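Local atomic coordinates of Tol-Pal system protein TolB (Acinetobacter baumannii, PDB entry 7MX5), a protein that probably acts in the periplasm as part of the Tol-Pal system, which helps the outer membrane invaginate during cell division and preserves its integrity. Residues R109-G114 / D158-K163; T210-L215 / M228-S233; N216-F221 / D260-Y265; T345-S350 / V361-E366; G370-M375 / G390-P395. All coordinates share one frame; numbering follows the deposited sequence.

Interaction 1: R109-G114 / D158-K163; sequences RIRQAG and DGEQPK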
# COMPACT_ATOMS: atom_id res chain seq x y z
N ARG A 109 8.48 -20.73 -4.66
CA ARG A 109 7.92 -19.61 -3.92
C ARG A 109 9.06 -18.82 -3.31
O ARG A 109 9.12 -18.63 -2.09
CB ARG A 109 6.94 -20.10 -2.86
CG ARG A 109 5.74 -20.86 -3.42
CD ARG A 109 5.02 -20.02 -4.47
NE ARG A 109 4.14 -19.03 -3.87
CZ ARG A 109 4.16 -17.74 -4.17
NH1 ARG A 109 5.00 -17.24 -5.06
NH2 ARG A 109 3.30 -16.92 -3.56
N ILE A 110 9.96 -18.34 -4.16
CA ILE A 110 11.23 -17.77 -3.71
C ILE A 110 11.10 -16.29 -3.38
O ILE A 110 11.70 -15.81 -2.42
CB ILE A 110 12.31 -18.04 -4.78
CG1 ILE A 110 13.61 -17.30 -4.45
CG2 ILE A 110 11.80 -17.67 -6.17
CD1 ILE A 110 14.45 -18.00 -3.42
N ARG A 111 10.34 -15.54 -4.18
CA ARG A 111 10.18 -14.11 -3.91
C ARG A 111 9.42 -13.86 -2.61
O ARG A 111 9.72 -12.90 -1.90
CB ARG A 111 9.48 -13.42 -5.08
CG ARG A 111 10.40 -13.14 -6.26
CD ARG A 111 9.87 -11.99 -7.12
NE ARG A 111 10.27 -10.68 -6.61
CZ ARG A 111 11.51 -10.20 -6.64
NH1 ARG A 111 12.51 -10.89 -7.16
NH2 ARG A 111 11.74 -8.99 -6.14
N GLN A 112 8.45 -14.71 -2.29
CA GLN A 112 7.73 -14.57 -1.03
C GLN A 112 8.63 -14.92 0.16
O GLN A 112 8.46 -14.35 1.24
CB GLN A 112 6.47 -15.44 -1.03
CG GLN A 112 6.74 -16.93 -0.94
CD GLN A 112 5.58 -17.71 -0.37
OE1 GLN A 112 4.48 -17.70 -0.92
NE2 GLN A 112 5.82 -18.40 0.74
N ALA A 113 9.57 -15.84 -0.03
CA ALA A 113 10.46 -16.22 1.07
C ALA A 113 11.44 -15.09 1.39
O ALA A 113 11.71 -14.82 2.57
CB ALA A 113 11.22 -17.50 0.71
N GLY A 114 11.97 -14.43 0.37
CA GLY A 114 12.86 -13.30 0.62
C GLY A 114 12.15 -12.15 1.30
O GLY A 114 12.72 -11.48 2.16
N ASP A 158 6.83 -4.73 -4.56
CA ASP A 158 7.86 -4.29 -5.50
C ASP A 158 7.38 -4.35 -6.95
O ASP A 158 8.18 -4.13 -7.86
CB ASP A 158 9.13 -5.12 -5.33
CG ASP A 158 8.90 -6.60 -5.53
OD1 ASP A 158 7.74 -7.02 -5.73
OD2 ASP A 158 9.89 -7.37 -5.49
N GLY A 159 6.10 -4.66 -7.17
CA GLY A 159 5.55 -4.76 -8.51
C GLY A 159 5.71 -6.11 -9.17
O GLY A 159 5.14 -6.32 -10.25
N GLU A 160 6.45 -7.03 -8.56
CA GLU A 160 6.69 -8.33 -9.17
C GLU A 160 5.50 -9.25 -8.96
O GLU A 160 4.66 -9.05 -8.07
CB GLU A 160 7.96 -8.96 -8.61
CG GLU A 160 9.23 -8.17 -8.90
CD GLU A 160 9.63 -8.20 -10.36
OE1 GLU A 160 9.11 -9.06 -11.11
OE2 GLU A 160 10.46 -7.36 -10.77
N GLN A 161 5.44 -10.29 -9.78
CA GLN A 161 4.37 -11.28 -9.76
C GLN A 161 2.98 -10.63 -9.86
O GLN A 161 2.17 -10.73 -8.94
CB GLN A 161 4.46 -12.14 -8.50
CG GLN A 161 5.87 -12.57 -8.14
CD GLN A 161 5.95 -13.99 -7.63
OE1 GLN A 161 5.68 -14.26 -6.46
NE2 GLN A 161 6.30 -14.92 -8.51
N PRO A 162 2.69 -9.96 -10.97
CA PRO A 162 1.37 -9.34 -11.12
C PRO A 162 0.30 -10.37 -11.43
O PRO A 162 0.53 -11.36 -12.13
CB PRO A 162 1.56 -8.38 -12.29
CG PRO A 162 2.60 -9.03 -13.13
CD PRO A 162 3.51 -9.79 -12.19
N LYS A 163 -0.89 -10.13 -10.89
CA LYS A 163 -2.05 -11.00 -11.08
C LYS A 163 -3.19 -10.16 -11.63
O LYS A 163 -3.69 -9.27 -10.94
CB LYS A 163 -2.44 -11.69 -9.77
CG LYS A 163 -3.34 -12.91 -9.91
CD LYS A 163 -4.78 -12.53 -10.22
CE LYS A 163 -5.72 -13.72 -10.09
NZ LYS A 163 -5.77 -14.26 -8.71
O HOH W 1 8.13 -9.58 -5.11
O HOH W 2 8.21 -16.54 -5.77
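Arg111, in the first turn of helix 110-126, and Glu160, in the loop between strands 150-156 and 163-168, make the nearest backbone approach, with CA atoms 8.6 Å apart, so side chains and water span the distance. The main link is a salt bridge from Arg111 NH2 to Asp158 OD2 (2.5 Å, N-H...O 164°). OD2 lies 9° out of the guanidinium plane, and the guanidinium and carboxylate are nearly coplanar. Water 1 doubles this link, accepting from Arg111 NE and donating to Asp158 OD1. The bend of the arginine at chi3 (85°) sets NE 3.5 Å from Glu160 CB, while Glu160 CG lies over one guanidinium face. Asp158 is also held within its own loop by an Asx turn: its OD1 accepts from Glu160 N (3.1 Å), which comes from above the carboxylate plane. Helix 110-126 packs through Ala113 on strand 96-105 of the mixed sheet, whereas the loop joins two strands of a beta-propeller blade, so the contact ties the alpha/beta part to the propeller. Arg109 NH1 gives a weak bond to Gln161 OE1 (3.4 Å), with the oxygen in the Arg109 guanidinium plane. Water 2 accepts from Arg111 N and reaches the same oxygen weakly.

Interaction 2: T210-L215 / M228-S233; sequences TSFKGL and MLFTAS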
# COMPACT_ATOMS: atom_id res chain seq x y z
N THR A 210 -23.78 -3.95 -6.09
CA THR A 210 -24.83 -3.01 -6.44
C THR A 210 -24.59 -2.50 -7.86
O THR A 210 -23.48 -2.56 -8.38
CB THR A 210 -24.90 -1.83 -5.46
OG1 THR A 210 -26.12 -1.11 -5.67
CG2 THR A 210 -23.72 -0.90 -5.65
N SER A 211 -25.67 -2.01 -8.48
CA SER A 211 -25.61 -1.52 -9.85
C SER A 211 -26.86 -0.73 -10.21
O SER A 211 -27.96 -1.29 -10.25
CB SER A 211 -25.43 -2.68 -10.82
OG SER A 211 -25.13 -2.22 -12.13
N PHE A 212 -26.70 0.56 -10.49
CA PHE A 212 -27.82 1.39 -10.93
C PHE A 212 -27.27 2.58 -11.71
O PHE A 212 -26.09 2.61 -12.08
CB PHE A 212 -28.69 1.83 -9.74
CG PHE A 212 -27.91 2.30 -8.56
CD1 PHE A 212 -27.51 3.62 -8.46
CD2 PHE A 212 -27.59 1.44 -7.53
CE1 PHE A 212 -26.79 4.07 -7.37
CE2 PHE A 212 -26.88 1.87 -6.43
CZ PHE A 212 -26.48 3.19 -6.35
N LYS A 213 -28.13 3.56 -11.96
CA LYS A 213 -27.81 4.65 -12.88
C LYS A 213 -26.91 5.70 -12.24
O LYS A 213 -26.05 6.28 -12.91
CB LYS A 213 -29.10 5.29 -13.40
CG LYS A 213 -30.24 5.25 -12.39
CD LYS A 213 -31.51 5.87 -12.95
CE LYS A 213 -32.74 5.22 -12.35
NZ LYS A 213 -33.87 6.19 -12.19
N GLY A 214 -27.11 5.98 -10.95
CA GLY A 214 -26.38 7.03 -10.29
C GLY A 214 -25.14 6.60 -9.53
O GLY A 214 -24.56 7.41 -8.81
N LEU A 215 -24.71 5.35 -9.69
CA LEU A 215 -23.57 4.84 -8.93
C LEU A 215 -22.28 5.53 -9.38
O LEU A 215 -21.88 5.42 -10.54
CB LEU A 215 -23.45 3.33 -9.11
CG LEU A 215 -22.32 2.64 -8.35
CD1 LEU A 215 -22.49 2.83 -6.86
CD2 LEU A 215 -22.27 1.16 -8.71
N MET A 228 -20.50 -1.96 3.79
CA MET A 228 -19.70 -1.33 2.75
C MET A 228 -20.26 0.05 2.45
O MET A 228 -21.47 0.23 2.32
CB MET A 228 -19.68 -2.18 1.47
CG MET A 228 -19.16 -1.44 0.24
SD MET A 228 -19.53 -2.29 -1.30
CE MET A 228 -20.95 -1.35 -1.85
N LEU A 229 -19.36 1.03 2.34
CA LEU A 229 -19.73 2.37 1.92
C LEU A 229 -19.45 2.55 0.44
O LEU A 229 -18.54 1.93 -0.12
CB LEU A 229 -18.96 3.43 2.72
CG LEU A 229 -19.35 3.62 4.19
CD1 LEU A 229 -18.23 4.31 4.94
CD2 LEU A 229 -20.64 4.42 4.31
N PHE A 230 -20.24 3.41 -0.20
CA PHE A 230 -20.05 3.71 -1.61
C PHE A 230 -20.69 5.05 -1.93
O PHE A 230 -21.56 5.53 -1.21
CB PHE A 230 -20.62 2.61 -2.51
CG PHE A 230 -22.10 2.41 -2.38
CD1 PHE A 230 -22.63 1.71 -1.30
CD2 PHE A 230 -22.97 2.91 -3.33
CE1 PHE A 230 -24.00 1.52 -1.19
CE2 PHE A 230 -24.34 2.72 -3.22
CZ PHE A 230 -24.85 2.03 -2.15
N THR A 231 -20.22 5.65 -3.02
CA THR A 231 -20.74 6.93 -3.49
C THR A 231 -21.70 6.71 -4.65
O THR A 231 -21.46 5.87 -5.52
CB THR A 231 -19.60 7.85 -3.93
OG1 THR A 231 -18.51 7.75 -3.01
CG2 THR A 231 -20.08 9.30 -3.98
N ALA A 232 -22.79 7.47 -4.65
CA ALA A 232 -23.80 7.35 -5.69
C ALA A 232 -24.64 8.61 -5.70
O ALA A 232 -24.93 9.18 -4.65
CB ALA A 232 -24.69 6.12 -5.47
N SER A 233 -25.03 9.03 -6.90
CA SER A 233 -25.87 10.22 -7.10
C SER A 233 -27.10 9.78 -7.88
O SER A 233 -27.09 9.81 -9.11
CB SER A 233 -25.10 11.31 -7.85
OG SER A 233 -24.29 10.76 -8.87
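The crossover from one propeller blade to the next, turning from strand 206-211 into strand 215-221, closes here on strand 227-232 through a bridge between Leu215 and Ala232. These two form an antiparallel non-hydrogen-bonded pair with CA atoms 4.1 Å apart. Beyond it, Ser233 N donates to Gly214 O over a short 2.5 Å (N-H...O 164°), and Ala232 CA makes a C-H...O contact with the same carbonyl oxygen. An apolar cluster fills the inside of the turn. Phe212 presents its ring edge to Ala232, with CE1 3.5 Å from CB. The same edge meets Phe230, CZ to CE2 at 3.8 Å, each contact atom lying near the plane of the other ring, so the two aromatics touch rim to rim without stacking. Leu215 CD1 approaches Phe230 CD2 to 3.6 Å, the two side chains crossing at about a right angle, and Leu215 CB lies over the rim of one face of the Phe212 ring. Thr210 CG2 lies over a face of Phe230, at the longer distance of 4.4 Å from CE2. Ile196 of strand 195-200 touches both Leu215 and Phe230, while Thr210 and Ala232 reach Met243 and Tyr241 of strand 239-244.

Interaction 3: N216-F221 / D260-Y265; sequences NGAPSF and DTEARY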
# COMPACT_ATOMS: atom_id res chain seq x y z
N ASN A 216 -21.64 6.24 -8.45
CA ASN A 216 -20.32 6.81 -8.71
C ASN A 216 -19.21 5.82 -8.38
O ASN A 216 -18.21 5.75 -9.10
CB ASN A 216 -20.13 8.09 -7.90
CG ASN A 216 -20.94 9.25 -8.44
OD1 ASN A 216 -22.13 9.38 -8.17
ND2 ASN A 216 -20.29 10.11 -9.22
N GLY A 217 -19.36 5.07 -7.29
CA GLY A 217 -18.39 4.06 -6.93
C GLY A 217 -17.68 4.32 -5.62
O GLY A 217 -18.32 4.60 -4.60
N ALA A 218 -16.35 4.22 -5.64
CA ALA A 218 -15.49 4.41 -4.47
C ALA A 218 -15.92 3.51 -3.32
O ALA A 218 -16.39 4.01 -2.29
CB ALA A 218 -15.49 5.88 -4.03
N PRO A 219 -15.78 2.20 -3.44
CA PRO A 219 -16.19 1.31 -2.35
C PRO A 219 -15.19 1.30 -1.21
O PRO A 219 -14.00 1.58 -1.38
CB PRO A 219 -16.28 -0.07 -3.02
CG PRO A 219 -15.41 0.02 -4.23
CD PRO A 219 -15.20 1.46 -4.58
N SER A 220 -15.70 0.97 -0.02
CA SER A 220 -14.89 0.85 1.18
C SER A 220 -15.63 -0.06 2.15
O SER A 220 -16.84 0.08 2.32
CB SER A 220 -14.61 2.21 1.82
OG SER A 220 -13.88 2.07 3.02
N PHE A 221 -14.89 -0.97 2.77
CA PHE A 221 -15.49 -2.05 3.55
C PHE A 221 -15.30 -1.82 5.04
O PHE A 221 -14.26 -1.33 5.49
CB PHE A 221 -14.89 -3.40 3.15
CG PHE A 221 -15.35 -3.87 1.80
CD1 PHE A 221 -16.61 -4.43 1.65
CD2 PHE A 221 -14.54 -3.74 0.69
CE1 PHE A 221 -17.04 -4.86 0.41
CE2 PHE A 221 -14.97 -4.17 -0.54
CZ PHE A 221 -16.22 -4.73 -0.68
N ASP A 260 -17.53 15.47 -6.15
CA ASP A 260 -17.44 14.02 -5.99
C ASP A 260 -16.72 13.69 -4.70
O ASP A 260 -15.69 14.29 -4.36
CB ASP A 260 -16.71 13.39 -7.18
CG ASP A 260 -17.42 12.15 -7.70
OD1 ASP A 260 -17.59 11.19 -6.91
OD2 ASP A 260 -17.81 12.14 -8.88
N THR A 261 -17.26 12.72 -3.96
CA THR A 261 -16.77 12.37 -2.64
C THR A 261 -16.52 10.87 -2.55
O THR A 261 -16.99 10.09 -3.36
CB THR A 261 -17.75 12.81 -1.54
OG1 THR A 261 -17.17 12.56 -0.26
CG2 THR A 261 -19.06 12.04 -1.67
N GLU A 262 -15.74 10.49 -1.53
CA GLU A 262 -15.43 9.10 -1.23
C GLU A 262 -15.40 8.92 0.27
O GLU A 262 -14.85 9.75 1.00
CB GLU A 262 -14.08 8.67 -1.84
CG GLU A 262 -13.87 9.09 -3.29
CD GLU A 262 -13.22 10.46 -3.41
OE1 GLU A 262 -12.90 11.06 -2.36
OE2 GLU A 262 -13.04 10.93 -4.55
N ALA A 263 -16.00 7.82 0.75
CA ALA A 263 -16.07 7.52 2.17
C ALA A 263 -15.13 6.38 2.51
O ALA A 263 -15.04 5.39 1.77
CB ALA A 263 -17.50 7.16 2.57
N ARG A 264 -14.42 6.51 3.63
CA ARG A 264 -13.46 5.52 4.09
C ARG A 264 -13.66 5.27 5.57
O ARG A 264 -13.62 6.21 6.37
CB ARG A 264 -12.02 5.98 3.82
CG ARG A 264 -11.74 6.33 2.37
CD ARG A 264 -10.96 5.21 1.68
NE ARG A 264 -10.84 5.44 0.24
CZ ARG A 264 -9.76 5.18 -0.47
NH1 ARG A 264 -8.66 4.69 0.09
NH2 ARG A 264 -9.77 5.41 -1.78
N TYR A 265 -13.88 4.01 5.94
CA TYR A 265 -14.12 3.65 7.33
C TYR A 265 -12.89 3.93 8.19
O TYR A 265 -11.75 3.77 7.75
CB TYR A 265 -14.48 2.17 7.45
CG TYR A 265 -15.88 1.81 7.02
CD1 TYR A 265 -16.96 2.00 7.87
CD2 TYR A 265 -16.11 1.24 5.78
CE1 TYR A 265 -18.24 1.65 7.48
CE2 TYR A 265 -17.39 0.88 5.38
CZ TYR A 265 -18.45 1.09 6.24
OH TYR A 265 -19.72 0.74 5.84
O HOH W 3 -13.70 5.25 -0.61
O HOH W 4 -17.25 5.97 -0.99
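Ala218, Ser220 and their partners Glu262 and Arg264 lie on segments that run side by side: strands 216-221 and 263-265 point 13° apart, with axes approaching to 6.3 Å. Direct polar contact is slight. Ser220 OG, anti to its backbone N (chi1 177°), points across and accepts a weak bond from Tyr265 N (3.5 Å, N-H...O 163°). Water contributes more. Water 4 donates to Ala218 O and accepts from Ala263 N, at 2.8 Å from that nitrogen. Water 3 donates to Ala263 O, accepts from Arg264 NE and reaches Ala218 O weakly, which gives the Ala218 carbonyl two water partners. Van der Waals contacts add to this: Ala218 CB packs on Glu262 CG at 3.7 Å, and Ser220 CB lies 3.2 Å from Ala263 O. Tyr265 brings its ring edge to the opposite backbone, with CE2 3.2 Å from Ser220 O. The Glu262 carboxylate turns away to a salt bridge with Arg306. On the other flank, Asn216 and Gly217 form a classic beta bulge opposite Thr231. Near-parallel first strands of adjacent four-stranded antiparallel sheets, here joined partly by water, reflect the setting of blades round the axis of a beta-propeller, the fold of this TolB domain.

Interaction 4: T345-S350 / V361-E366; sequences TSLDES and VYATRE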
# COMPACT_ATOMS: atom_id res chain seq x y z
N THR A 345 2.12 16.01 -6.06
CA THR A 345 1.51 14.95 -6.85
C THR A 345 0.73 15.57 -8.01
O THR A 345 0.28 16.72 -7.93
CB THR A 345 0.58 14.07 -6.01
OG1 THR A 345 -0.04 13.08 -6.84
CG2 THR A 345 -0.49 14.90 -5.33
N SER A 346 0.58 14.79 -9.08
CA SER A 346 -0.06 15.26 -10.30
C SER A 346 -1.52 14.87 -10.40
O SER A 346 -2.20 15.32 -11.33
CB SER A 346 0.70 14.74 -11.53
OG SER A 346 2.07 15.07 -11.46
N LEU A 347 -2.03 14.04 -9.49
CA LEU A 347 -3.37 13.50 -9.59
C LEU A 347 -4.13 13.74 -8.30
O LEU A 347 -3.63 13.45 -7.21
CB LEU A 347 -3.33 12.00 -9.91
CG LEU A 347 -2.65 11.63 -11.23
CD1 LEU A 347 -2.51 10.13 -11.36
CD2 LEU A 347 -3.42 12.21 -12.41
N ASP A 348 -5.35 14.26 -8.42
CA ASP A 348 -6.27 14.40 -7.29
C ASP A 348 -6.90 13.03 -7.05
O ASP A 348 -8.03 12.74 -7.45
CB ASP A 348 -7.31 15.47 -7.57
CG ASP A 348 -8.34 15.59 -6.47
OD1 ASP A 348 -7.97 15.45 -5.29
OD2 ASP A 348 -9.53 15.84 -6.78
N GLU A 349 -6.14 12.16 -6.39
CA GLU A 349 -6.49 10.76 -6.23
C GLU A 349 -6.08 10.29 -4.85
O GLU A 349 -5.10 10.77 -4.28
CB GLU A 349 -5.84 9.91 -7.32
CG GLU A 349 -6.38 8.50 -7.45
CD GLU A 349 -6.26 7.97 -8.87
OE1 GLU A 349 -7.06 8.40 -9.73
OE2 GLU A 349 -5.37 7.13 -9.12
N SER A 350 -6.83 9.33 -4.32
CA SER A 350 -6.63 8.88 -2.95
C SER A 350 -5.30 8.15 -2.80
O SER A 350 -4.97 7.30 -3.64
CB SER A 350 -7.77 7.97 -2.51
OG SER A 350 -7.99 8.06 -1.12
N VAL A 361 1.39 4.71 -0.71
CA VAL A 361 1.43 4.61 -2.16
C VAL A 361 0.40 5.57 -2.74
O VAL A 361 -0.66 5.82 -2.16
CB VAL A 361 1.17 3.16 -2.64
CG1 VAL A 361 -0.24 2.71 -2.29
CG2 VAL A 361 1.44 3.02 -4.13
N TYR A 362 0.73 6.13 -3.90
CA TYR A 362 -0.14 7.08 -4.58
C TYR A 362 0.21 7.09 -6.06
O TYR A 362 1.30 6.66 -6.46
CB TYR A 362 -0.03 8.48 -3.98
CG TYR A 362 1.35 9.09 -4.08
CD1 TYR A 362 2.37 8.70 -3.23
CD2 TYR A 362 1.63 10.06 -5.04
CE1 TYR A 362 3.63 9.26 -3.32
CE2 TYR A 362 2.89 10.62 -5.14
CZ TYR A 362 3.88 10.22 -4.28
OH TYR A 362 5.14 10.77 -4.37
N ALA A 363 -0.72 7.59 -6.86
CA ALA A 363 -0.55 7.68 -8.30
C ALA A 363 -0.18 9.11 -8.69
O ALA A 363 -0.82 10.06 -8.24
CB ALA A 363 -1.82 7.25 -9.04
N THR A 364 0.86 9.25 -9.51
CA THR A 364 1.33 10.55 -9.96
C THR A 364 1.91 10.40 -11.36
O THR A 364 1.83 9.33 -11.97
CB THR A 364 2.34 11.14 -8.97
OG1 THR A 364 2.80 12.41 -9.44
CG2 THR A 364 3.53 10.20 -8.81
N ARG A 365 2.50 11.48 -11.86
CA ARG A 365 3.11 11.49 -13.19
C ARG A 365 4.46 12.18 -13.12
O ARG A 365 4.57 13.30 -12.61
CB ARG A 365 2.21 12.21 -14.21
CG ARG A 365 0.93 11.46 -14.55
CD ARG A 365 -0.04 12.36 -15.30
NE ARG A 365 -1.33 11.71 -15.52
CZ ARG A 365 -2.33 12.25 -16.20
NH1 ARG A 365 -2.23 13.45 -16.74
NH2 ARG A 365 -3.46 11.57 -16.33
N GLU A 366 5.49 11.50 -13.62
CA GLU A 366 6.84 12.04 -13.69
C GLU A 366 7.33 11.92 -15.12
O GLU A 366 7.35 10.81 -15.68
CB GLU A 366 7.78 11.31 -12.73
CG GLU A 366 8.94 12.15 -12.23
CD GLU A 366 9.63 11.52 -11.03
OE1 GLU A 366 8.98 11.39 -9.98
OE2 GLU A 366 10.82 11.16 -11.15
O HOH W 5 -1.95 11.41 -6.00
O HOH W 6 -3.10 8.10 -5.69
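Leu347 and Arg365 meet at about a right angle: Leu347 CD2 stands 3.6 Å above the guanidinium plane of Arg365, displaced toward its rim. The arginine chain is extended from CG to NE, and its NH2 goes on to a salt bridge with Glu391. The other branch of the leucine, CD1, turns to Ala363 and packs on CB at 3.8 Å. Ala363 CB is met also by Glu349 OE2, at 3.6 Å, the carboxylate itself being held by Arg393 and by the backbone N of Glu394. Loop 345-350 is the passage from strand 339-344 of one propeller blade to strand 352-353 of the next, with an inverse gamma turn centred on Asp348, and it lies against strand 359-366 of the blade it enters. Where the loop leaves the first blade, the hydroxyls take over. Thr364 OG1, anti to its backbone N (chi1 179°), accepts from Ser346 N (3.3 Å, N-H...O 145°). Thr345 and Thr364 cross at a slant, OG1 of the former 3.7 Å from CB of the latter. Water 5 accepts from Thr345 OG1 at 2.7 Å and donates to the carbonyl oxygens of Leu347 and Ala363; water 6 similarly joins Ser350 O to Ala363 N, donating to the first and accepting from the second.

Interaction 5: G370-M375 / G390-P395; sequences GLLSIM and GEVREP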
# COMPACT_ATOMS: atom_id res chain seq x y z
N GLY A 370 3.04 7.72 -16.45
CA GLY A 370 2.09 7.59 -15.37
C GLY A 370 2.50 6.44 -14.47
O GLY A 370 2.59 5.30 -14.93
N LEU A 371 2.78 6.72 -13.20
CA LEU A 371 3.44 5.75 -12.34
C LEU A 371 2.83 5.77 -10.95
O LEU A 371 2.10 6.69 -10.56
CB LEU A 371 4.95 6.03 -12.25
CG LEU A 371 5.36 7.46 -11.86
CD1 LEU A 371 5.54 7.60 -10.36
CD2 LEU A 371 6.64 7.85 -12.59
N LEU A 372 3.15 4.72 -10.19
CA LEU A 372 2.88 4.66 -8.76
C LEU A 372 4.14 5.05 -8.00
O LEU A 372 5.26 4.71 -8.41
CB LEU A 372 2.44 3.26 -8.33
CG LEU A 372 1.06 2.76 -8.75
CD1 LEU A 372 0.69 1.51 -7.97
CD2 LEU A 372 -0.00 3.84 -8.58
N SER A 373 3.96 5.77 -6.90
CA SER A 373 5.07 6.17 -6.04
C SER A 373 4.79 5.71 -4.62
O SER A 373 3.67 5.85 -4.12
CB SER A 373 5.30 7.68 -6.07
OG SER A 373 6.17 8.05 -7.12
N ILE A 374 5.82 5.16 -3.97
CA ILE A 374 5.73 4.74 -2.58
C ILE A 374 6.71 5.59 -1.78
O ILE A 374 7.90 5.64 -2.09
CB ILE A 374 6.04 3.24 -2.41
CG1 ILE A 374 4.81 2.41 -2.77
CG2 ILE A 374 6.47 2.94 -0.98
CD1 ILE A 374 5.14 1.04 -3.31
N MET A 375 6.20 6.26 -0.75
CA MET A 375 7.00 7.16 0.06
C MET A 375 6.89 6.79 1.53
O MET A 375 5.82 6.38 2.00
CB MET A 375 6.56 8.62 -0.13
CG MET A 375 7.43 9.39 -1.10
SD MET A 375 7.36 11.18 -0.89
CE MET A 375 8.42 11.40 0.54
N GLY A 390 1.31 3.53 -20.78
CA GLY A 390 0.10 3.95 -20.13
C GLY A 390 0.37 4.56 -18.76
O GLY A 390 1.48 4.99 -18.44
N GLU A 391 -0.68 4.58 -17.94
CA GLU A 391 -0.60 5.15 -16.60
C GLU A 391 -1.16 4.17 -15.58
O GLU A 391 -1.98 3.31 -15.90
CB GLU A 391 -1.36 6.49 -16.51
CG GLU A 391 -2.86 6.37 -16.70
CD GLU A 391 -3.56 7.71 -16.70
OE1 GLU A 391 -3.02 8.66 -16.09
OE2 GLU A 391 -4.64 7.83 -17.31
N VAL A 392 -0.71 4.32 -14.34
CA VAL A 392 -1.16 3.51 -13.21
C VAL A 392 -1.96 4.41 -12.29
O VAL A 392 -1.50 5.51 -11.93
CB VAL A 392 0.02 2.86 -12.47
CG1 VAL A 392 -0.40 1.53 -11.88
CG2 VAL A 392 1.21 2.70 -13.40
N ARG A 393 -3.15 3.97 -11.90
CA ARG A 393 -4.07 4.80 -11.13
C ARG A 393 -4.70 4.00 -10.00
O ARG A 393 -4.79 2.77 -10.06
CB ARG A 393 -5.17 5.39 -12.02
CG ARG A 393 -4.68 6.01 -13.32
CD ARG A 393 -4.25 7.44 -13.10
NE ARG A 393 -5.21 8.18 -12.28
CZ ARG A 393 -6.03 9.10 -12.75
NH1 ARG A 393 -6.03 9.44 -14.03
NH2 ARG A 393 -6.87 9.70 -11.91
N GLU A 394 -5.12 4.73 -8.97
CA GLU A 394 -5.94 4.24 -7.86
C GLU A 394 -5.32 3.02 -7.18
O GLU A 394 -5.90 1.93 -7.24
CB GLU A 394 -7.35 3.91 -8.36
CG GLU A 394 -8.31 5.09 -8.28
CD GLU A 394 -9.54 4.90 -9.15
OE1 GLU A 394 -9.45 4.17 -10.17
OE2 GLU A 394 -10.60 5.47 -8.82
N PRO A 395 -4.18 3.16 -6.52
CA PRO A 395 -3.61 2.03 -5.79
C PRO A 395 -4.33 1.79 -4.47
O PRO A 395 -4.96 2.67 -3.90
CB PRO A 395 -2.16 2.46 -5.55
CG PRO A 395 -2.24 3.94 -5.46
CD PRO A 395 -3.34 4.36 -6.41
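Gly370 and Leu372 meet Glu391, Val392 and Pro395 where the beta-propeller closes on itself. Strand 391-397, from the C-terminal end of the chain, pairs with strand 135-141 to complete the blade of strands 135-141, 150-156 and 163-168, the closure often called molecular velcro, while strand 369-376 belongs to the adjoining blade. The two are not sheet partners in this contact: their directions differ by 49°, with axes coming within 4.5 Å.

Backbone contacts gather at the glycine. The CA atoms of Gly370 and Glu391 are only 3.8 Å apart, and Glu391 CB is equally near Gly370 CA. Gly370 O lies 3.3 Å from Val392 CG2, a van der Waals contact of the methyl with the carbonyl oxygen.

The charged ends point off this interface: the Glu391 chain leads away beyond CB, and Arg393 and Glu394 direct CB away from strand 370-375. Glu391 OE1, paired with Arg365, has a second, long ion pair with Arg393 NH1 (3.7 Å).

Apolar packing does most of the joining. Leu372 has CG anti to its carbonyl carbon (chi1 -71°), which sets that atom 3.7 Å from Val392 CG1, the two side chains roughly perpendicular. Tyr138 and Leu3 also touch both of them. Leu372 and Pro395 lie side by side, pointing opposite ways, with Leu372 CD2 3.8 Å from Pro395 CG.

In the fold
Interaction 1 is the surface contact of the five, charged and water-mediated, and ties helix 110-126 to the propeller. Interactions 2 and 4 are buried and alike in place, each setting a crossover between blades against the second strand of the blade it enters, but aromatic packing dominates in 2 and hydroxyls, water and a leucine-arginine contact in 4. Interaction 3, partly buried and bridged by water, lies between neighbouring blades; it shares a sheet with interaction 2, where Asn216 bonds Ser233, their centres about 9 Å apart. Interaction 5, buried and mainly apolar, adjoins interaction 4, with centres about 7 Å apart, through the Glu349-Arg393 salt bridge.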